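Local coordinates for protein Abbfa_003403 (PDB 4ZXH) that probably assembles a peptide product as a four-domain nonribosomal peptide synthetase, using condensation, adenylation, phosphopantetheine-bearing carrier and thioesterase domains, at residues P1066-H1071 with K1124-G1129. Residues are numbered along the deposited sequence; the frame is centred on the assembly and turned at random.
Sequences PLWLFH and KMQPQG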
# COMPACT_ATOMS: atom_id res chain seq x y z
N PRO A 1066 24.97 -39.63 -6.33
CA PRO A 1066 25.18 -38.29 -5.80
C PRO A 1066 26.62 -38.08 -5.40
O PRO A 1066 27.35 -39.05 -5.22
CB PRO A 1066 24.29 -38.25 -4.54
CG PRO A 1066 23.72 -39.62 -4.38
CD PRO A 1066 24.46 -40.55 -5.30
N LEU A 1067 27.02 -36.83 -5.25
CA LEU A 1067 28.28 -36.49 -4.62
C LEU A 1067 27.96 -35.93 -3.25
O LEU A 1067 27.16 -35.01 -3.14
CB LEU A 1067 29.06 -35.47 -5.46
CG LEU A 1067 30.24 -34.78 -4.79
CD1 LEU A 1067 31.21 -35.84 -4.30
CD2 LEU A 1067 30.92 -33.83 -5.76
N TRP A 1068 28.56 -36.51 -2.20
CA TRP A 1068 28.37 -36.03 -0.84
C TRP A 1068 29.51 -35.12 -0.43
O TRP A 1068 30.69 -35.46 -0.60
CB TRP A 1068 28.29 -37.18 0.15
CG TRP A 1068 27.11 -38.05 -0.04
CD1 TRP A 1068 27.03 -39.17 -0.81
CD2 TRP A 1068 25.82 -37.89 0.57
NE1 TRP A 1068 25.76 -39.71 -0.72
CE2 TRP A 1068 25.00 -38.94 0.12
CE3 TRP A 1068 25.27 -36.95 1.45
CZ2 TRP A 1068 23.68 -39.08 0.51
CZ3 TRP A 1068 23.95 -37.09 1.84
CH2 TRP A 1068 23.17 -38.15 1.38
N LEU A 1069 29.15 -33.96 0.13
CA LEU A 1069 30.13 -33.00 0.60
C LEU A 1069 29.99 -32.76 2.10
O LEU A 1069 28.88 -32.67 2.62
CB LEU A 1069 30.01 -31.69 -0.17
CG LEU A 1069 30.23 -31.85 -1.69
CD1 LEU A 1069 29.80 -30.63 -2.45
CD2 LEU A 1069 31.68 -32.20 -2.03
N PHE A 1070 31.11 -32.63 2.79
CA PHE A 1070 31.06 -32.48 4.23
C PHE A 1070 31.65 -31.17 4.70
O PHE A 1070 32.65 -30.70 4.17
CB PHE A 1070 31.76 -33.65 4.87
CG PHE A 1070 31.26 -34.94 4.38
CD1 PHE A 1070 30.07 -35.46 4.88
CD2 PHE A 1070 31.93 -35.63 3.39
CE1 PHE A 1070 29.57 -36.66 4.42
CE2 PHE A 1070 31.45 -36.84 2.93
CZ PHE A 1070 30.26 -37.35 3.45
N HIS A 1071 31.03 -30.60 5.73
CA HIS A 1071 31.41 -29.30 6.23
C HIS A 1071 32.87 -29.25 6.61
O HIS A 1071 33.43 -30.25 7.03
CB HIS A 1071 30.56 -28.95 7.44
CG HIS A 1071 30.71 -29.90 8.59
ND1 HIS A 1071 31.80 -29.89 9.43
CD2 HIS A 1071 29.89 -30.88 9.05
CE1 HIS A 1071 31.66 -30.83 10.35
NE2 HIS A 1071 30.51 -31.44 10.14
N LYS A 1124 20.03 -43.22 4.66
CA LYS A 1124 18.59 -42.96 4.54
C LYS A 1124 18.20 -42.54 3.12
O LYS A 1124 17.10 -42.84 2.66
CB LYS A 1124 18.15 -41.87 5.51
CG LYS A 1124 18.11 -42.28 6.96
CD LYS A 1124 17.81 -41.11 7.88
CE LYS A 1124 16.38 -40.61 7.70
NZ LYS A 1124 16.06 -39.60 8.75
N MET A 1125 19.10 -41.84 2.43
CA MET A 1125 18.84 -41.37 1.07
C MET A 1125 19.52 -42.27 0.04
O MET A 1125 19.02 -42.42 -1.06
CB MET A 1125 19.29 -39.91 0.89
CG MET A 1125 18.49 -38.92 1.72
SD MET A 1125 19.06 -37.21 1.63
CE MET A 1125 18.08 -36.55 0.28
N GLN A 1126 20.67 -42.85 0.41
CA GLN A 1126 21.40 -43.78 -0.46
C GLN A 1126 21.88 -45.01 0.33
O GLN A 1126 23.00 -45.04 0.85
CB GLN A 1126 22.60 -43.07 -1.11
CG GLN A 1126 23.26 -43.86 -2.24
CD GLN A 1126 24.57 -43.24 -2.72
OE1 GLN A 1126 24.95 -42.13 -2.34
NE2 GLN A 1126 25.29 -43.98 -3.56
N PRO A 1127 21.02 -46.04 0.41
CA PRO A 1127 21.23 -47.26 1.18
C PRO A 1127 22.44 -48.09 0.74
O PRO A 1127 23.09 -48.73 1.58
CB PRO A 1127 19.94 -48.05 0.94
CG PRO A 1127 18.93 -47.03 0.54
CD PRO A 1127 19.71 -46.03 -0.25
N GLN A 1128 22.72 -48.11 -0.56
CA GLN A 1128 23.79 -48.94 -1.09
C GLN A 1128 24.75 -48.11 -1.93
O GLN A 1128 24.36 -47.08 -2.51
CB GLN A 1128 23.23 -50.11 -1.92
CG GLN A 1128 22.30 -51.08 -1.16
CD GLN A 1128 23.03 -51.88 -0.07
OE1 GLN A 1128 24.22 -52.21 -0.22
NE2 GLN A 1128 22.33 -52.20 1.01
N GLY A 1129 26.00 -48.56 -2.00
CA GLY A 1129 27.02 -47.87 -2.77
C GLY A 1129 26.99 -48.25 -4.23
O GLY A 1129 26.06 -48.91 -4.69
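In the alpha/beta-hydrolase fold of the thioesterase domain, Trp1068 on strand 1067-1070 reaches the turn that follows helix 1111-1125 and gives its indole N-H to the side chain of Gln1126. This is the one hydrogen bond between 1066-1071 and 1124-1129: Trp1068 NE1 lies 3.0 Å from Gln1126 OE1, and the N-H points almost straight at the oxygen (173°). The donor sits nearly along the C=O axis of the amide, while OE1 stays in the plane of the indole, at its edge. Amide and ring are 13° apart, so the two flat groups form an almost coplanar unit. The glutamine gets there by stretching out: CG is anti to the backbone N (chi1 -168°) and the chain stays extended beyond it, carrying the amide out to the indole edge.

Pro1066 packs against the same amide. Its CD is 3.4 Å from Gln1126 OE1 and 3.7 Å from Gln1126 CD, the proline crossing the glutamine side chain at a slant. At the far end of the indole, Trp1068 CH2 meets Met1125 SD at 4.2 Å, an oblique apolar touch from a more exposed residue. The other half of the amide turns back to its own loop, where Gln1126 NE2 makes a weak bond of 3.4 Å to Gln1128 O and another weak one to Pro1130 O. The indole bond to OE1 is the firm one; the weak bonds at NE2 are consistent with this orientation of the amide.

Strand 1067-1070 runs parallel between strands 1093-1096 and 1131-1136, and the contact ties it to the connection from helix 1111-1125 into the latter strand. Met1122 of that helix and Arg1094 of strand 1093-1096 also pack on Trp1068, while Tyr1131 bonds through its hydroxyl to the backbone oxygen of Gln1126.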